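Local coordinates for protein ethylbenzene dehydrogenase alpha-subunit (Aromatoleum aromaticum, PDB 2IVF) that belongs to the molybdopterin oxidoreductase family and holds a molybdenum atom, an iron/sulfur cluster and the ligands MGD and MD1, at residues 329-334 with 400-405; 889-894 with 902-907. All blocks are in the same frame, centred on the assembly; numbering follows the deposited sequence.

Contact 1: residues 329-334 with 400-405; sequences TDLPLL and TVFEGL
Leu-331 O, in a turn, points at the start of helix 401-408, where Phe-402 N, Thr-400 CB and Phe-402 CB gather round it. It accepts a hydrogen bond from Phe-402 N at 2.9 Å, nearly straight at the hydrogen (163°) and in the carbonyl plane, on a lone pair. Thr-400 CB presses against the same oxygen, 3.3 Å from Leu-331 O. Two residues further on, Leu-333 O takes Val-401 N at 3.0 Å and also meets the CA-H of Thr-400. Both carbonyls come from the type I beta turn Asp-330 to Leu-333, and they satisfy the first two N-H groups of helix 401-408. Thr-400 is the N-cap and supplies the next acceptor itself: chi1 of 63° sets OG1 between its own N and carbonyl carbon, where it accepts from Glu-403 N at 2.9 Å. That hydroxyl is also hydrogen-bonded to Leu-382 O.

Beyond these bonds the contact is mostly hydrocarbon, and Leu-331 carries most of it by spreading its two methyls. CD1 meets the edge of the Phe-402 ring, in the ring plane and 3.7 Å from Phe-402 CD1, while Leu-331 CD2 lies 3.9 Å from Val-401 CG1. Val-401 points into the turn and puts CG2 3.4 Å from Asp-330 O, an oxygen already used by Leu-333 N to close the turn. The Asp-330 carboxylate crosses Val-401 at about a right angle; its OD1 accepts from Phe-814 N and OD2 from Tyr-815 N. Phe-320 meets the Phe-402 ring, and Leu-467 of helix 454-467 packs on Leu-331.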
loop_
_atom_site.group_PDB
_atom_site.type_symbol
_atom_site.label_atom_id
_atom_site.label_comp_id
_atom_site.label_asym_id
_atom_site.label_seq_id
_atom_site.Cartn_x
_atom_site.Cartn_y
_atom_site.Cartn_z
ATOM N N THR A 329 23.177 -16.170 27.471
ATOM C CA THR A 329 22.191 -17.205 27.197
ATOM C C THR A 329 22.275 -18.375 28.153
ATOM O O THR A 329 23.157 -18.440 28.998
ATOM C CB THR A 329 22.339 -17.790 25.779
ATOM O OG1 THR A 329 23.429 -18.720 25.795
ATOM C CG2 THR A 329 22.563 -16.700 24.727
ATOM N N ASP A 330 21.308 -19.280 27.999
ATOM C CA ASP A 330 21.238 -20.470 28.802
ATOM C C ASP A 330 22.100 -21.576 28.221
ATOM O O ASP A 330 22.161 -22.646 28.800
ATOM C CB ASP A 330 19.790 -20.927 29.010
ATOM C CG ASP A 330 19.109 -21.414 27.743
ATOM O OD1 ASP A 330 19.556 -21.044 26.626
ATOM O OD2 ASP A 330 18.104 -22.172 27.882
ATOM N N LEU A 331 22.793 -21.317 27.106
ATOM C CA LEU A 331 23.583 -22.372 26.478
ATOM C C LEU A 331 24.608 -23.030 27.419
ATOM O O LEU A 331 24.843 -24.222 27.324
ATOM C CB LEU A 331 24.236 -21.909 25.153
ATOM C CG LEU A 331 23.340 -21.464 23.989
ATOM C CD1 LEU A 331 24.154 -21.558 22.694
ATOM C CD2 LEU A 331 22.059 -22.219 23.881
ATOM N N PRO A 332 25.260 -22.262 28.315
ATOM C CA PRO A 332 26.126 -22.950 29.289
ATOM C C PRO A 332 25.450 -23.481 30.562
ATOM O O PRO A 332 26.142 -24.018 31.405
ATOM C CB PRO A 332 27.123 -21.855 29.675
ATOM C CG PRO A 332 26.326 -20.635 29.598
ATOM C CD PRO A 332 25.414 -20.791 28.409
ATOM N N LEU A 333 24.137 -23.332 30.726
ATOM C CA LEU A 333 23.521 -23.787 31.972
ATOM C C LEU A 333 23.345 -25.289 31.902
ATOM O O LEU A 333 23.072 -25.844 30.829
ATOM C CB LEU A 333 22.186 -23.110 32.248
ATOM C CG LEU A 333 22.258 -21.607 32.549
ATOM C CD1 LEU A 333 20.872 -21.034 32.761
ATOM C CD2 LEU A 333 23.131 -21.298 33.789
ATOM N N LEU A 334 23.493 -25.920 33.055
ATOM C CA LEU A 334 23.461 -27.369 33.151
ATOM C C LEU A 334 22.054 -27.922 33.308
ATOM O O LEU A 334 21.212 -27.376 34.037
ATOM C CB LEU A 334 24.309 -27.821 34.306
ATOM C CG LEU A 334 25.810 -27.554 34.228
ATOM C CD1 LEU A 334 26.422 -27.948 35.605
ATOM C CD2 LEU A 334 26.453 -28.360 33.094
ATOM N N THR A 400 25.429 -29.189 29.413
ATOM C CA THR A 400 24.959 -27.868 29.104
ATOM C C THR A 400 23.857 -27.961 28.058
ATOM O O THR A 400 23.794 -28.933 27.299
ATOM C CB THR A 400 26.102 -27.003 28.535
ATOM O OG1 THR A 400 26.569 -27.555 27.304
ATOM C CG2 THR A 400 27.257 -26.902 29.526
ATOM N N VAL A 401 23.001 -26.940 28.011
ATOM C CA VAL A 401 22.048 -26.832 26.957
ATOM C C VAL A 401 22.773 -26.930 25.623
ATOM O O VAL A 401 22.314 -27.632 24.723
ATOM C CB VAL A 401 21.293 -25.506 27.006
ATOM C CG1 VAL A 401 20.486 -25.301 25.710
ATOM C CG2 VAL A 401 20.400 -25.464 28.271
ATOM N N PHE A 402 23.896 -26.223 25.519
ATOM C CA PHE A 402 24.740 -26.255 24.316
ATOM C C PHE A 402 25.087 -27.675 23.844
ATOM O O PHE A 402 25.057 -27.955 22.630
ATOM C CB PHE A 402 26.041 -25.479 24.557
ATOM C CG PHE A 402 26.879 -25.301 23.319
ATOM C CD1 PHE A 402 26.648 -24.239 22.469
ATOM C CD2 PHE A 402 27.890 -26.204 23.008
ATOM C CE1 PHE A 402 27.419 -24.048 21.331
ATOM C CE2 PHE A 402 28.666 -26.012 21.859
ATOM C CZ PHE A 402 28.430 -24.942 21.042
ATOM N N GLU A 403 25.457 -28.529 24.794
ATOM C CA GLU A 403 25.805 -29.923 24.490
ATOM C C GLU A 403 24.578 -30.680 23.972
ATOM O O GLU A 403 24.692 -31.471 23.026
ATOM C CB GLU A 403 26.427 -30.609 25.703
ATOM C CG GLU A 403 26.864 -32.051 25.439
ATOM C CD GLU A 403 28.109 -32.212 24.561
ATOM O OE1 GLU A 403 28.865 -31.246 24.318
ATOM O OE2 GLU A 403 28.334 -33.360 24.120
ATOM N N GLY A 404 23.403 -30.413 24.541
ATOM C CA GLY A 404 22.162 -30.954 24.001
ATOM C C GLY A 404 21.913 -30.423 22.595
ATOM O O GLY A 404 21.551 -31.149 21.677
ATOM N N LEU A 405 22.101 -29.136 22.428
ATOM C CA LEU A 405 21.920 -28.545 21.133
ATOM C C LEU A 405 22.838 -29.128 20.072
ATOM O O LEU A 405 22.412 -29.263 18.904
ATOM C CB LEU A 405 22.143 -27.060 21.236
ATOM C CG LEU A 405 21.843 -26.246 20.003
ATOM C CD1 LEU A 405 20.357 -26.343 19.572
ATOM C CD2 LEU A 405 22.223 -24.793 20.334
#

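Contact 2: residues 889-894 with 902-907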
loop_
_atom_site.group_PDB
_atom_site.type_symbol
_atom_site.label_atom_id
_atom_site.label_comp_id
_atom_site.label_asym_id
_atom_site.label_seq_id
_atom_site.Cartn_x
_atom_site.Cartn_y
_atom_site.Cartn_z
ATOM N N GLY A 889 -6.072 -14.037 -14.889
ATOM C CA GLY A 889 -7.366 -13.339 -15.050
ATOM C C GLY A 889 -8.588 -14.238 -14.931
ATOM O O GLY A 889 -9.699 -13.751 -14.821
ATOM N N ASP A 890 -8.391 -15.542 -14.998
ATOM C CA ASP A 890 -9.481 -16.469 -14.692
ATOM C C ASP A 890 -9.919 -16.283 -13.242
ATOM O O ASP A 890 -9.164 -15.804 -12.407
ATOM C CB ASP A 890 -9.065 -17.925 -14.866
ATOM C CG ASP A 890 -9.012 -18.348 -16.285
ATOM O OD1 ASP A 890 -9.638 -17.700 -17.153
ATOM O OD2 ASP A 890 -8.403 -19.384 -16.535
ATOM N N MET A 891 -11.149 -16.665 -12.959
ATOM C CA MET A 891 -11.586 -16.866 -11.577
ATOM C C MET A 891 -11.235 -18.299 -11.156
ATOM O O MET A 891 -11.167 -19.212 -11.961
ATOM C CB MET A 891 -13.093 -16.692 -11.421
ATOM C CG MET A 891 -13.595 -15.362 -11.816
ATOM S SD MET A 891 -12.929 -14.098 -10.751
ATOM C CE MET A 891 -12.566 -12.960 -12.042
ATOM N N ALA A 892 -11.045 -18.476 -9.855
ATOM C CA ALA A 892 -10.743 -19.760 -9.279
ATOM C C ALA A 892 -11.514 -19.919 -7.990
ATOM O O ALA A 892 -11.840 -18.916 -7.356
ATOM C CB ALA A 892 -9.225 -19.871 -9.033
ATOM N N LYS A 893 -11.818 -21.158 -7.609
ATOM C CA LYS A 893 -12.269 -21.479 -6.265
ATOM C C LYS A 893 -11.069 -21.904 -5.458
ATOM O O LYS A 893 -10.254 -22.717 -5.921
ATOM C CB LYS A 893 -13.292 -22.624 -6.220
ATOM C CG LYS A 893 -14.564 -22.397 -6.930
ATOM C CD LYS A 893 -15.332 -21.209 -6.403
ATOM C CE LYS A 893 -16.821 -21.323 -6.863
ATOM N NZ LYS A 893 -17.582 -20.154 -6.462
ATOM N N LEU A 894 -10.930 -21.309 -4.282
ATOM C CA LEU A 894 -10.057 -21.824 -3.250
ATOM C C LEU A 894 -10.927 -22.534 -2.247
ATOM O O LEU A 894 -12.007 -22.025 -1.869
ATOM C CB LEU A 894 -9.316 -20.715 -2.506
ATOM C CG LEU A 894 -8.034 -20.043 -2.999
ATOM C CD1 LEU A 894 -8.011 -19.910 -4.479
ATOM C CD2 LEU A 894 -7.811 -18.711 -2.227
ATOM N N GLU A 902 -14.203 -17.596 -3.969
ATOM C CA GLU A 902 -13.894 -17.432 -5.374
ATOM C C GLU A 902 -13.106 -16.171 -5.472
ATOM O O GLU A 902 -13.457 -15.184 -4.834
ATOM C CB GLU A 902 -15.174 -17.308 -6.185
ATOM C CG GLU A 902 -14.955 -17.101 -7.657
ATOM C CD GLU A 902 -16.196 -17.358 -8.492
ATOM O OE1 GLU A 902 -17.085 -18.157 -8.087
ATOM O OE2 GLU A 902 -16.263 -16.761 -9.591
ATOM N N ILE A 903 -12.052 -16.207 -6.288
ATOM C CA ILE A 903 -11.097 -15.122 -6.377
ATOM C C ILE A 903 -10.481 -15.128 -7.755
ATOM O O ILE A 903 -10.387 -16.193 -8.373
ATOM C CB ILE A 903 -10.046 -15.330 -5.283
ATOM C CG1 ILE A 903 -9.240 -14.066 -5.055
ATOM C CG2 ILE A 903 -9.237 -16.580 -5.585
ATOM C CD1 ILE A 903 -8.475 -14.086 -3.691
ATOM N N MET A 904 -10.137 -13.945 -8.256
ATOM C CA MET A 904 -9.450 -13.796 -9.541
ATOM C C MET A 904 -8.004 -14.229 -9.418
ATOM O O MET A 904 -7.351 -13.926 -8.420
ATOM C CB MET A 904 -9.516 -12.361 -10.038
ATOM C CG MET A 904 -8.613 -12.090 -11.276
ATOM S SD MET A 904 -8.808 -10.434 -11.896
ATOM C CE MET A 904 -10.336 -10.562 -12.843
ATOM N N VAL A 905 -7.476 -14.856 -10.466
ATOM C CA VAL A 905 -6.161 -15.422 -10.439
ATOM C C VAL A 905 -5.179 -14.485 -11.129
ATOM O O VAL A 905 -5.442 -13.929 -12.207
ATOM C CB VAL A 905 -6.115 -16.785 -11.139
ATOM C CG1 VAL A 905 -4.643 -17.315 -11.250
ATOM C CG2 VAL A 905 -6.978 -17.796 -10.392
ATOM N N ARG A 906 -4.080 -14.265 -10.444
ATOM C CA ARG A 906 -2.871 -13.700 -11.048
ATOM C C ARG A 906 -1.830 -14.812 -11.133
ATOM O O ARG A 906 -1.523 -15.423 -10.141
ATOM C CB ARG A 906 -2.344 -12.608 -10.146
ATOM C CG ARG A 906 -0.879 -12.192 -10.415
ATOM C CD ARG A 906 -0.544 -10.916 -9.669
ATOM N NE ARG A 906 -1.076 -9.761 -10.353
ATOM C CZ ARG A 906 -1.677 -8.734 -9.779
ATOM N NH1 ARG A 906 -1.879 -8.688 -8.479
ATOM N NH2 ARG A 906 -2.111 -7.764 -10.549
ATOM N N THR A 907 -1.273 -15.071 -12.309
ATOM C CA THR A 907 -0.206 -16.078 -12.422
ATOM C C THR A 907 1.128 -15.363 -12.443
ATOM O O THR A 907 1.251 -14.330 -13.081
ATOM C CB THR A 907 -0.359 -16.940 -13.677
ATOM O OG1 THR A 907 -0.332 -16.113 -14.842
ATOM C CG2 THR A 907 -1.668 -17.683 -13.659
#
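Met-891 and Met-904 push their terminal methyls together, CE to CE at 3.4 Å, tighter than usual for two carbons. Met-891 bends at chi2 (-64°), which lays SD over Met-904 N and CA; a second bend at chi3 carries CE on to Met-904 CB and CE. Next to this pair, Glu-902 runs out extended and crosses Met-891 at about a right angle, so that OE2 rests 3.7 Å from Met-891 CB. Lys-893 bends at chi2, putting CD beside Glu-902 CB, and the straight rest of the chain ends with NZ in a salt bridge to Glu-902 OE1 at 2.6 Å, on the anti lone pair; OE2 has a second partner in Lys-927.

The opposite face, that of Ala-892 and Ile-903, is apolar. Ala-892 CB is jammed against Val-905 CG2 at 3.3 Å, and Leu-894 CD1 reaches back to Ile-903 CG2 at 3.7 Å. Between the faces run the bonds of an antiparallel hairpin: Ala-892 and Ile-903 form the hydrogen-bonded pair, flanked by the non-hydrogen-bonded pairs Met-891 with Met-904 and Lys-893 with Glu-902. At the far end, Gly-889 N gives to Val-905 O at 2.8 Å and Val-905 N gives to Asp-890 O at 2.7 Å. Two residues thus face one, and with the positive phi of Gly-889 (88°) this fits a G1 beta bulge.

The hairpin belongs to a domain of the double-psi beta-barrel clan. Strand 969-975 pairs with 891-895 along the edge not taken by 900-908, strand 873-877 pairs with 900-908, Trp-130 of the beta-subunit packs on Met-904, and Thr-907 touches helix 878-883.

Contacts 1 and 2 lie in different parts of the chain, with centres about 50 Å apart, and share no helix or strand. Every touching residue of contact 1 is buried: segments 66 residues apart in the chain are joined there, and its two hydrogen bonds across the segments both run from the backbone at a helix start to turn carbonyls. Contact 2 is local, a hairpin within one sheet, and only partly buried. It has a buried apolar face and a mixed face where methionines adjoin a lysine–glutamate salt bridge. No other protein chain touches contact 1, whereas contact 2 borders the beta-subunit, and the side chain of Leu-894 is about 10 Å from the bound ligand MD1.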